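Local coordinates for protein CurF (Lyngbya majuscula, PDB 2Q35) that probably decarboxylates an intermediate in the beta-branching of a polyketide chain, as the crotonase-fold ECH2 domain of the larger CurF protein, at residues Y59-G63 against F102-L108; A95-G99 against R178-L182; K66-I70 against I239-F243. The protein carries 1 engineered substitution. All coordinates share one frame. Residues are numbered along the deposited sequence.

Contact 1 of 3, residues Y59-G63 against F102-L108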
ATOM      1  N   TYR A  59     -20.360  20.598   4.948  1.00 16.47           N
ATOM      2  CA  TYR A  59     -18.967  20.747   5.393  1.00 16.27           C
ATOM      3  C   TYR A  59     -18.585  19.779   6.490  1.00 14.98           C
ATOM      4  O   TYR A  59     -19.267  19.683   7.527  1.00 15.74           O
ATOM      5  CB  TYR A  59     -18.710  22.165   5.903  1.00 17.28           C
ATOM      6  CG  TYR A  59     -18.924  23.206   4.855  1.00 17.39           C
ATOM      7  CD1 TYR A  59     -17.931  23.487   3.930  1.00 16.62           C
ATOM      8  CD2 TYR A  59     -20.138  23.874   4.766  1.00 19.97           C
ATOM      9  CE1 TYR A  59     -18.143  24.442   2.927  1.00 22.15           C
ATOM     10  CE2 TYR A  59     -20.364  24.830   3.780  1.00 20.68           C
ATOM     11  CZ  TYR A  59     -19.366  25.096   2.863  1.00 23.63           C
ATOM     12  OH  TYR A  59     -19.596  26.058   1.906  1.00 24.39           O
ATOM     13  N   PHE A  60     -17.488  19.065   6.253  1.00 14.68           N
ATOM     14  CA  PHE A  60     -16.842  18.351   7.331  1.00 13.49           C
ATOM     15  C   PHE A  60     -15.896  19.331   8.051  1.00 14.22           C
ATOM     16  O   PHE A  60     -16.125  19.682   9.202  1.00 14.95           O
ATOM     17  CB  PHE A  60     -16.102  17.088   6.849  1.00 12.68           C
ATOM     18  CG  PHE A  60     -15.298  16.423   7.949  1.00 13.04           C
ATOM     19  CD1 PHE A  60     -15.944  15.678   8.918  1.00 14.31           C
ATOM     20  CD2 PHE A  60     -13.889  16.586   8.035  1.00 14.82           C
ATOM     21  CE1 PHE A  60     -15.216  15.032   9.964  1.00 15.60           C
ATOM     22  CE2 PHE A  60     -13.156  15.973   9.093  1.00 13.64           C
ATOM     23  CZ  PHE A  60     -13.833  15.201  10.053  1.00 15.19           C
ATOM     24  N   SER A  61     -14.844  19.774   7.355  1.00 13.38           N
ATOM     25  CA  SER A  61     -13.909  20.762   7.904  1.00 13.73           C
ATOM     26  C   SER A  61     -13.199  21.543   6.806  1.00 13.73           C
ATOM     27  O   SER A  61     -12.681  20.960   5.853  1.00 13.41           O
ATOM     28  CB  SER A  61     -12.879  20.064   8.805  1.00 15.14           C
ATOM     29  OG  SER A  61     -11.919  21.029   9.247  1.00 14.62           O
ATOM     30  N   SER A  62     -13.181  22.871   6.950  1.00 14.70           N
ATOM     31  CA  SER A  62     -12.582  23.763   5.947  1.00 15.21           C
ATOM     32  C   SER A  62     -11.121  24.099   6.276  1.00 14.27           C
ATOM     33  O   SER A  62     -10.460  24.802   5.516  1.00 15.53           O
ATOM     34  CB  SER A  62     -13.413  25.055   5.788  1.00 16.91           C
ATOM     35  OG  SER A  62     -14.717  24.747   5.304  1.00 19.66           O
ATOM     36  N   GLY A  63     -10.607  23.557   7.380  1.00 14.57           N
ATOM     37  CA  GLY A  63      -9.213  23.842   7.744  1.00 16.08           C
ATOM     38  C   GLY A  63      -8.952  25.320   7.982  1.00 16.11           C
ATOM     39  O   GLY A  63      -9.841  26.058   8.443  1.00 15.53           O
ATOM     40  N   PHE A 102     -11.139  20.416   3.343  1.00 13.87           N
ATOM     41  CA  PHE A 102     -10.084  21.137   2.645  1.00 14.90           C
ATOM     42  C   PHE A 102      -8.860  21.312   3.544  1.00 15.50           C
ATOM     43  O   PHE A 102      -8.999  21.724   4.700  1.00 15.64           O
ATOM     44  CB  PHE A 102     -10.552  22.537   2.260  1.00 16.20           C
ATOM     45  CG  PHE A 102     -11.766  22.557   1.361  1.00 16.84           C
ATOM     46  CD1 PHE A 102     -12.979  23.005   1.851  1.00 20.70           C
ATOM     47  CD2 PHE A 102     -11.675  22.157   0.042  1.00 23.33           C
ATOM     48  CE1 PHE A 102     -14.117  23.043   1.045  1.00 21.48           C
ATOM     49  CE2 PHE A 102     -12.807  22.204  -0.785  1.00 20.02           C
ATOM     50  CZ  PHE A 102     -14.031  22.644  -0.265  1.00 17.90           C
ATOM     51  N   GLY A 103      -7.684  21.025   2.993  1.00 17.06           N
ATOM     52  CA  GLY A 103      -6.397  21.307   3.651  1.00 15.45           C
ATOM     53  C   GLY A 103      -6.273  20.584   4.976  1.00 15.86           C
ATOM     54  O   GLY A 103      -6.457  19.362   5.038  1.00 15.17           O
ATOM     55  N   GLY A 104      -6.023  21.355   6.035  1.00 15.35           N
ATOM     56  CA  GLY A 104      -5.999  20.804   7.389  1.00 15.50           C
ATOM     57  C   GLY A 104      -7.278  20.059   7.740  1.00 15.77           C
ATOM     58  O   GLY A 104      -7.271  19.138   8.576  1.00 15.63           O
ATOM     59  N   GLY A 105      -8.394  20.457   7.114  1.00 14.09           N
ATOM     60  CA  GLY A 105      -9.677  19.796   7.378  1.00 13.94           C
ATOM     61  C   GLY A 105      -9.722  18.372   6.836  1.00 13.33           C
ATOM     62  O   GLY A 105     -10.371  17.497   7.415  1.00 13.80           O
ATOM     63  N   LEU A 106      -9.048  18.131   5.717  1.00 12.33           N
ATOM     64  CA  LEU A 106      -8.946  16.762   5.203  1.00 14.69           C
ATOM     65  C   LEU A 106      -8.025  15.980   6.144  1.00 15.18           C
ATOM     66  O   LEU A 106      -8.316  14.840   6.485  1.00 15.50           O
ATOM     67  CB  LEU A 106      -8.414  16.727   3.758  1.00 14.30           C
ATOM     68  CG  LEU A 106      -8.112  15.351   3.178  1.00 15.03           C
ATOM     69  CD1 LEU A 106      -9.380  14.490   3.166  1.00 17.14           C
ATOM     70  CD2 LEU A 106      -7.476  15.441   1.757  1.00 17.09           C
ATOM     71  N   LEU A 107      -6.911  16.587   6.551  1.00 14.69           N
ATOM     72  CA  LEU A 107      -6.005  15.884   7.478  1.00 14.33           C
ATOM     73  C   LEU A 107      -6.665  15.544   8.793  1.00 14.06           C
ATOM     74  O   LEU A 107      -6.449  14.459   9.325  1.00 14.62           O
ATOM     75  CB  LEU A 107      -4.711  16.672   7.710  1.00 15.35           C
ATOM     76  CG  LEU A 107      -3.632  16.418   6.639  1.00 22.11           C
ATOM     77  CD1 LEU A 107      -3.102  14.976   6.773  1.00 23.94           C
ATOM     78  CD2 LEU A 107      -4.101  16.688   5.204  1.00 25.47           C
ATOM     79  N   LEU A 108      -7.502  16.454   9.305  1.00 13.08           N
ATOM     80  CA  LEU A 108      -8.242  16.218  10.537  1.00 13.99           C
ATOM     81  C   LEU A 108      -8.992  14.906  10.472  1.00 14.17           C
ATOM     82  O   LEU A 108      -8.957  14.096  11.403  1.00 14.73           O
ATOM     83  CB  LEU A 108      -9.246  17.340  10.766  1.00 14.10           C
ATOM     84  CG  LEU A 108      -9.983  17.245  12.115  1.00 15.74           C
ATOM     85  CD1 LEU A 108      -9.035  17.578  13.275  1.00 21.29           C
ATOM     86  CD2 LEU A 108     -11.182  18.174  12.157  1.00 15.98           C
TER

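Contact 2 of 3, residues A95-G99 against R178-L182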
ATOM      1  N   ALA A  95     -14.095   9.076  11.247  1.00 10.56           N
ATOM      2  CA  ALA A  95     -14.356  10.422  10.731  1.00 10.03           C
ATOM      3  C   ALA A  95     -15.422  10.256   9.665  1.00 11.04           C
ATOM      4  O   ALA A  95     -15.138   9.707   8.601  1.00 13.61           O
ATOM      5  CB  ALA A  95     -13.130  11.012  10.106  1.00 12.57           C
ATOM      6  N   ALA A  96     -16.603  10.746   9.968  1.00 11.57           N
ATOM      7  CA  ALA A  96     -17.729  10.666   9.006  1.00 11.12           C
ATOM      8  C   ALA A  96     -17.747  11.976   8.229  1.00 11.30           C
ATOM      9  O   ALA A  96     -18.338  12.976   8.652  1.00 12.40           O
ATOM     10  CB  ALA A  96     -19.062  10.427   9.738  1.00 14.03           C
ATOM     11  N   MET A  97     -17.008  11.999   7.128  1.00 11.51           N
ATOM     12  CA  MET A  97     -16.823  13.229   6.385  1.00 12.50           C
ATOM     13  C   MET A  97     -17.994  13.340   5.387  1.00 12.06           C
ATOM     14  O   MET A  97     -17.847  13.047   4.202  1.00 14.05           O
ATOM     15  CB  MET A  97     -15.463  13.253   5.709  1.00 14.60           C
ATOM     16  CG  MET A  97     -14.314  13.099   6.696  1.00 14.79           C
ATOM     17  SD  MET A  97     -12.699  13.588   6.013  1.00 18.01           S
ATOM     18  CE  MET A  97     -12.692  12.682   4.461  1.00 20.02           C
ATOM     19  N   GLN A  98     -19.130  13.779   5.915  1.00 13.87           N
ATOM     20  CA  GLN A  98     -20.379  13.864   5.114  1.00 12.93           C
ATOM     21  C   GLN A  98     -20.373  15.060   4.165  1.00 14.43           C
ATOM     22  O   GLN A  98     -21.243  15.176   3.279  1.00 16.28           O
ATOM     23  CB  GLN A  98     -21.604  13.890   6.049  1.00 14.07           C
ATOM     24  CG  GLN A  98     -22.127  15.273   6.516  1.00 15.33           C
ATOM     25  CD  GLN A  98     -21.073  16.199   7.120  1.00 16.26           C
ATOM     26  OE1 GLN A  98     -20.101  15.759   7.768  1.00 16.80           O
ATOM     27  NE2 GLN A  98     -21.250  17.497   6.895  1.00 14.40           N
ATOM     28  N   GLY A  99     -19.454  15.981   4.421  1.00 14.06           N
ATOM     29  CA  GLY A  99     -19.253  17.201   3.646  1.00 13.64           C
ATOM     30  C   GLY A  99     -17.823  17.398   3.171  1.00 13.70           C
ATOM     31  O   GLY A  99     -16.995  16.482   3.231  1.00 14.04           O
ATOM     32  N   ARG A 178     -23.900  11.228   0.298  1.00 11.85           N
ATOM     33  CA  ARG A 178     -23.869  12.148   1.430  1.00 11.83           C
ATOM     34  C   ARG A 178     -24.876  11.784   2.522  1.00 11.11           C
ATOM     35  O   ARG A 178     -24.511  11.759   3.695  1.00 10.14           O
ATOM     36  CB  ARG A 178     -24.063  13.589   0.934  1.00 12.46           C
ATOM     37  CG  ARG A 178     -24.735  14.526   1.938  1.00 19.28           C
ATOM     38  CD  ARG A 178     -23.810  15.611   2.496  1.00 27.72           C
ATOM     39  NE  ARG A 178     -23.156  16.464   1.488  1.00 25.64           N
ATOM     40  CZ  ARG A 178     -23.704  16.873   0.340  1.00 34.39           C
ATOM     41  NH1 ARG A 178     -24.940  16.525   0.013  1.00 29.75           N
ATOM     42  NH2 ARG A 178     -23.010  17.642  -0.488  1.00 36.16           N
ATOM     43  N   GLN A 179     -26.135  11.494   2.148  1.00  9.58           N
ATOM     44  CA  GLN A 179     -27.180  11.170   3.133  1.00  9.71           C
ATOM     45  C   GLN A 179     -26.961   9.842   3.875  1.00  8.59           C
ATOM     46  O   GLN A 179     -27.679   9.533   4.837  1.00  9.05           O
ATOM     47  CB  GLN A 179     -28.569  11.148   2.468  1.00 10.97           C
ATOM     48  CG  GLN A 179     -28.831   9.898   1.611  1.00 16.62           C
ATOM     49  CD  GLN A 179     -29.872  10.101   0.510  1.00 25.74           C
ATOM     50  OE1 GLN A 179     -30.936  10.699   0.729  1.00 29.57           O
ATOM     51  NE2 GLN A 179     -29.565   9.601  -0.696  1.00 28.60           N
ATOM     52  N   ASP A 180     -25.962   9.059   3.441  1.00  8.87           N
ATOM     53  CA  ASP A 180     -25.655   7.767   4.043  1.00  7.72           C
ATOM     54  C   ASP A 180     -24.353   7.743   4.827  1.00  7.55           C
ATOM     55  O   ASP A 180     -24.063   6.738   5.504  1.00  7.50           O
ATOM     56  CB  ASP A 180     -25.527   6.699   2.964  1.00  6.93           C
ATOM     57  CG  ASP A 180     -26.853   6.432   2.229  1.00 12.38           C
ATOM     58  OD1 ASP A 180     -27.919   6.671   2.819  1.00 14.96           O
ATOM     59  OD2 ASP A 180     -26.808   6.004   1.061  1.00 17.03           O
ATOM     60  N   VAL A 181     -23.553   8.800   4.688  1.00  6.82           N
ATOM     61  CA  VAL A 181     -22.226   8.827   5.346  1.00  6.50           C
ATOM     62  C   VAL A 181     -22.263   8.611   6.862  1.00  7.87           C
ATOM     63  O   VAL A 181     -21.573   7.724   7.388  1.00  8.83           O
ATOM     64  CB  VAL A 181     -21.464  10.109   4.979  1.00  4.23           C
ATOM     65  CG1 VAL A 181     -20.178  10.261   5.878  1.00  7.28           C
ATOM     66  CG2 VAL A 181     -21.092  10.127   3.495  1.00  5.83           C
ATOM     67  N   LEU A 182     -23.043   9.425   7.574  1.00  8.04           N
ATOM     68  CA  LEU A 182     -23.114   9.284   9.029  1.00  9.27           C
ATOM     69  C   LEU A 182     -23.679   7.916   9.447  1.00  9.71           C
ATOM     70  O   LEU A 182     -23.119   7.245  10.321  1.00  9.89           O
ATOM     71  CB  LEU A 182     -23.904  10.441   9.621  1.00  9.16           C
ATOM     72  CG  LEU A 182     -24.015  10.431  11.130  1.00  7.89           C
ATOM     73  CD1 LEU A 182     -22.607  10.479  11.774  1.00 11.15           C
ATOM     74  CD2 LEU A 182     -24.838  11.599  11.594  1.00 10.10           C
TER

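Contact 3 of 3, residues K66-I70 against I239-F243. Engineered in segment 66-70: Phe68 (natural residue Tyr).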
ATOM      1  N   LYS A  66      -8.754  31.404   4.498  1.00 18.61           N
ATOM      2  CA  LYS A  66      -7.962  32.293   3.656  1.00 18.77           C
ATOM      3  C   LYS A  66      -7.614  33.600   4.393  1.00 18.95           C
ATOM      4  O   LYS A  66      -6.510  34.138   4.234  1.00 18.22           O
ATOM      5  CB  LYS A  66      -8.661  32.556   2.309  1.00 19.40           C
ATOM      6  CG  LYS A  66      -8.537  31.385   1.315  1.00 19.27           C
ATOM      7  CD  LYS A  66      -9.535  31.473   0.158  1.00 20.89           C
ATOM      8  CE  LYS A  66     -10.769  30.628   0.456  1.00 30.18           C
ATOM      9  NZ  LYS A  66     -11.700  30.515  -0.696  1.00 37.01           N
ATOM     10  N   GLU A  67      -8.539  34.088   5.227  1.00 19.39           N
ATOM     11  CA  GLU A  67      -8.282  35.296   6.035  1.00 20.25           C
ATOM     12  C   GLU A  67      -7.085  35.046   6.964  1.00 19.26           C
ATOM     13  O   GLU A  67      -6.215  35.915   7.115  1.00 20.41           O
ATOM     14  CB  GLU A  67      -9.509  35.691   6.869  1.00 20.78           C
ATOM     15  CG  GLU A  67     -10.817  35.881   6.089  1.00 25.61           C
ATOM     16  CD  GLU A  67     -10.976  37.249   5.428  1.00 30.85           C
ATOM     17  OE1 GLU A  67     -10.162  38.176   5.670  1.00 30.84           O
ATOM     18  OE2 GLU A  67     -11.947  37.394   4.656  1.00 28.20           O
ATOM     19  N   PHE A  68      -7.047  33.845   7.542  1.00 19.98           N
ATOM     20  CA  PHE A  68      -5.968  33.398   8.431  1.00 20.14           C
ATOM     21  C   PHE A  68      -4.651  33.355   7.676  1.00 19.79           C
ATOM     22  O   PHE A  68      -3.637  33.843   8.169  1.00 19.96           O
ATOM     23  CB  PHE A  68      -6.294  32.018   9.047  1.00 21.41           C
ATOM     24  CG  PHE A  68      -5.155  31.412   9.846  1.00 22.67           C
ATOM     25  CD1 PHE A  68      -5.013  31.690  11.210  1.00 26.68           C
ATOM     26  CD2 PHE A  68      -4.225  30.567   9.232  1.00 26.81           C
ATOM     27  CE1 PHE A  68      -3.967  31.129  11.955  1.00 25.52           C
ATOM     28  CE2 PHE A  68      -3.164  30.011   9.973  1.00 27.63           C
ATOM     29  CZ  PHE A  68      -3.038  30.298  11.331  1.00 27.12           C
ATOM     30  N   LEU A  69      -4.674  32.775   6.475  1.00 20.42           N
ATOM     31  CA  LEU A  69      -3.466  32.686   5.642  1.00 20.15           C
ATOM     32  C   LEU A  69      -2.911  34.052   5.266  1.00 20.17           C
ATOM     33  O   LEU A  69      -1.685  34.243   5.264  1.00 19.15           O
ATOM     34  CB  LEU A  69      -3.712  31.846   4.382  1.00 20.30           C
ATOM     35  CG  LEU A  69      -4.055  30.375   4.614  1.00 22.03           C
ATOM     36  CD1 LEU A  69      -4.272  29.707   3.281  1.00 26.88           C
ATOM     37  CD2 LEU A  69      -2.937  29.673   5.389  1.00 21.93           C
ATOM     38  N   ILE A  70      -3.801  35.003   4.962  1.00 19.50           N
ATOM     39  CA  ILE A  70      -3.380  36.374   4.683  1.00 19.86           C
ATOM     40  C   ILE A  70      -2.712  36.990   5.922  1.00 20.91           C
ATOM     41  O   ILE A  70      -1.674  37.642   5.805  1.00 21.50           O
ATOM     42  CB  ILE A  70      -4.546  37.254   4.152  1.00 20.79           C
ATOM     43  CG1 ILE A  70      -5.023  36.761   2.777  1.00 18.38           C
ATOM     44  CG2 ILE A  70      -4.141  38.741   4.091  1.00 19.21           C
ATOM     45  CD1 ILE A  70      -4.011  36.983   1.613  1.00 20.50           C
ATOM     46  N   ILE A 239      -2.895  33.760  -2.730  1.00 15.48           N
ATOM     47  CA  ILE A 239      -3.946  33.570  -1.731  1.00 16.43           C
ATOM     48  C   ILE A 239      -5.092  34.535  -2.036  1.00 16.08           C
ATOM     49  O   ILE A 239      -6.258  34.132  -2.028  1.00 16.33           O
ATOM     50  CB  ILE A 239      -3.449  33.743  -0.282  1.00 15.93           C
ATOM     51  CG1 ILE A 239      -2.371  32.682   0.013  1.00 18.48           C
ATOM     52  CG2 ILE A 239      -4.630  33.623   0.711  1.00 16.19           C
ATOM     53  CD1 ILE A 239      -1.498  32.996   1.220  1.00 18.44           C
ATOM     54  N   GLN A 240      -4.752  35.792  -2.322  1.00 16.30           N
ATOM     55  CA  GLN A 240      -5.773  36.794  -2.691  1.00 15.97           C
ATOM     56  C   GLN A 240      -6.691  36.288  -3.801  1.00 16.07           C
ATOM     57  O   GLN A 240      -7.907  36.484  -3.740  1.00 15.83           O
ATOM     58  CB  GLN A 240      -5.140  38.113  -3.134  1.00 16.54           C
ATOM     59  CG  GLN A 240      -6.196  39.150  -3.599  1.00 15.16           C
ATOM     60  CD  GLN A 240      -5.601  40.517  -3.891  1.00 17.53           C
ATOM     61  OE1 GLN A 240      -4.705  40.987  -3.177  1.00 19.46           O
ATOM     62  NE2 GLN A 240      -6.089  41.164  -4.949  1.00 16.54           N
ATOM     63  N   GLN A 241      -6.116  35.628  -4.802  1.00 16.31           N
ATOM     64  CA  GLN A 241      -6.917  35.218  -5.959  1.00 16.94           C
ATOM     65  C   GLN A 241      -7.778  33.986  -5.697  1.00 18.56           C
ATOM     66  O   GLN A 241      -8.606  33.639  -6.532  1.00 18.28           O
ATOM     67  CB  GLN A 241      -6.045  35.052  -7.207  1.00 17.28           C
ATOM     68  CG  GLN A 241      -5.394  36.363  -7.640  1.00 17.37           C
ATOM     69  CD  GLN A 241      -6.400  37.511  -7.798  1.00 14.13           C
ATOM     70  OE1 GLN A 241      -6.131  38.650  -7.396  1.00 15.30           O
ATOM     71  NE2 GLN A 241      -7.568  37.208  -8.378  1.00 11.87           N
ATOM     72  N   GLU A 242      -7.620  33.352  -4.527  1.00 18.71           N
ATOM     73  CA  GLU A 242      -8.484  32.210  -4.181  1.00 19.53           C
ATOM     74  C   GLU A 242      -9.753  32.579  -3.386  1.00 20.67           C
ATOM     75  O   GLU A 242     -10.588  31.706  -3.116  1.00 19.07           O
ATOM     76  CB  GLU A 242      -7.695  31.124  -3.446  1.00 20.41           C
ATOM     77  CG  GLU A 242      -6.544  30.502  -4.264  1.00 22.97           C
ATOM     78  CD  GLU A 242      -7.012  29.831  -5.553  1.00 32.62           C
ATOM     79  OE1 GLU A 242      -7.915  28.970  -5.483  1.00 35.21           O
ATOM     80  OE2 GLU A 242      -6.468  30.155  -6.636  1.00 33.55           O
ATOM     81  N   PHE A 243      -9.906  33.851  -3.002  1.00 20.93           N
ATOM     82  CA  PHE A 243     -11.112  34.295  -2.287  1.00 21.20           C
ATOM     83  C   PHE A 243     -12.317  34.178  -3.194  1.00 22.49           C
ATOM     84  O   PHE A 243     -12.179  34.355  -4.405  1.00 22.92           O
ATOM     85  CB  PHE A 243     -10.991  35.753  -1.827  1.00 21.41           C
ATOM     86  CG  PHE A 243     -10.246  35.927  -0.536  1.00 22.01           C
ATOM     87  CD1 PHE A 243     -10.933  36.171   0.648  1.00 27.37           C
ATOM     88  CD2 PHE A 243      -8.858  35.846  -0.500  1.00 24.75           C
ATOM     89  CE1 PHE A 243     -10.240  36.336   1.860  1.00 29.13           C
ATOM     90  CE2 PHE A 243      -8.154  36.012   0.705  1.00 27.69           C
ATOM     91  CZ  PHE A 243      -8.847  36.264   1.883  1.00 27.56           C
ATOM     92  OXT PHE A 243     -13.447  33.928  -2.745  1.00 23.15           O
TER

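Contact 1 of 3, residues Y59-G63 against F102-L108
The loop that follows strand 50-54 runs across the start of helix 104-110; the backbones approach closely at Ser61-Gly63 and Gly105, with the Phe60, Ser61 and Phe102 side chains packed around them. Tyr59 stays beyond contact distance and instead sets its ring edge-to-face with His100. The chain turns a corner at Phe60, whose CB points sideways but whose ring end comes close to the helix: its edge meets the carbonyl of Gly105 (CE2 to O, 3.6 Å), and the same CE2 lies 4.3 Å from Leu108 CD2. Ser61 makes the key connection. Its carbonyl accepts a hydrogen bond from Phe102 N (Ser61 O to Phe102 N, 3.0 Å, nearly straight) and also receives a CA-H...O contact from Gly105, with Ser61 O 3.6 Å from Gly105 CA. Ser62 directs its CB away, and its OG is hydrogen-bonded to the backbone of Arg24, while its CA sits at the edge of the Phe102 ring. Gly63 then brings its CA within 3.5 Å of Gly105 N. A CB on either Gly63 or Gly105 would clash with the opposite segment, so this spacing depends on glycine at both positions; Gly63 and the N-cap Gly103 both have positive phi, which favours glycine. A loop after a core strand lying beside a glycine-rich helix N-terminus is the setting in which crotonases assemble their oxyanion hole from backbone NH groups, and the arrangement here is consistent with that site.

Contact 2 of 3, residues A95-G99 against R178-L182
Gln98, Val181 and Ala96 carry most of this contact, in which the end of strand 93-97 runs almost antiparallel to the first turns of helix 178-192 (167° between the short axes, 8.1 Å apart). Val181 points toward the strand, and its CG1 fits against the backbone where Met97 centres an inverse gamma turn: it lies 3.7 Å from Gln98 N and 4.0 Å from Ala96 CB. Ala96 also meets Leu182, CB to CD1 at 4.1 Å. Gln98 N and CB lie by Val181 CG1, while the Gln98 amide turns away to hydrogen-bond with Gly57, Tyr59 and Gly55, and the Arg178 guanidinium turns an edge to Gln98 O. Met97 points its CB away from the helix, and its side chain touches Phe60. The helix thus rests on one face of the central sheet, where Val181 also touches Val116 of strand 114-118 and Leu182 touches Ile52 of strand 50-54, the two strands that flank 93-97.

Contact 3 of 3, residues K66-I70 against I239-F243
A single clear hydrogen bond joins the two segments: Lys66 NZ donates to the backbone carbonyl of Glu242, at 2.9 Å from NZ to O. It ties the first turn of helix 66-73, which follows the glycine-containing loop of the crotonase domain, to the C-terminal end of the chain, which includes a type I beta turn from Gln240 to Phe243. The terminal carboxylate adds a looser electrostatic attraction, since Phe243 OXT is 4.3 Å from Lys66 NZ, too far for a salt bridge. The aliphatic part of the lysine is used as well. Lys66 CB sits over one face of the Phe243 ring in a CH-pi contact, 4.0 Å from the centroid and 22° off the ring normal, so that one residue holds the C-terminal Phe243 through its ring while its ammonium reaches the preceding carbonyl. Glu67 and Ile70 approach the edge of the same ring, with Glu67 OE2 3.4 Å from Phe243 CE1 and Ile70 CG1 3.8 Å from Phe243 CE2. Tyr130 of helix 127-130 borders the contact, touching the side chains of Lys66, Leu69 and Glu242. Phe68, within the same helical turn, is an engineered substitution for Tyr. Deeper in, Ile239 points at the helix and forms the apolar centre: its CD1 lies 4.0 Å from Leu69 CB, and its CG2 meets Ile70 CD1 at 3.5 Å.

How the contacts relate
The six segments come along the chain in the order 59-63, 66-70, 95-99, 102-108, 178-182 and 239-243, so contact 1 crosses both of the others. Contacts 1 and 2 have centres 14 Å apart and touch directly: Gln98 NE2 lies 3.0 Å from Tyr59 O, probably as a hydrogen bond, and the Phe60 ring packs on Ala96 and Met97. Contact 3, centred 16 Å from contact 1, meets it only through sequence, residues 59-63 leading into helix 66-73. Contacts 2 and 3 are 27 Å apart between centres. The probable oxyanion-hole region therefore lies between the central sheet with its covering helix and the peripheral C-terminal end.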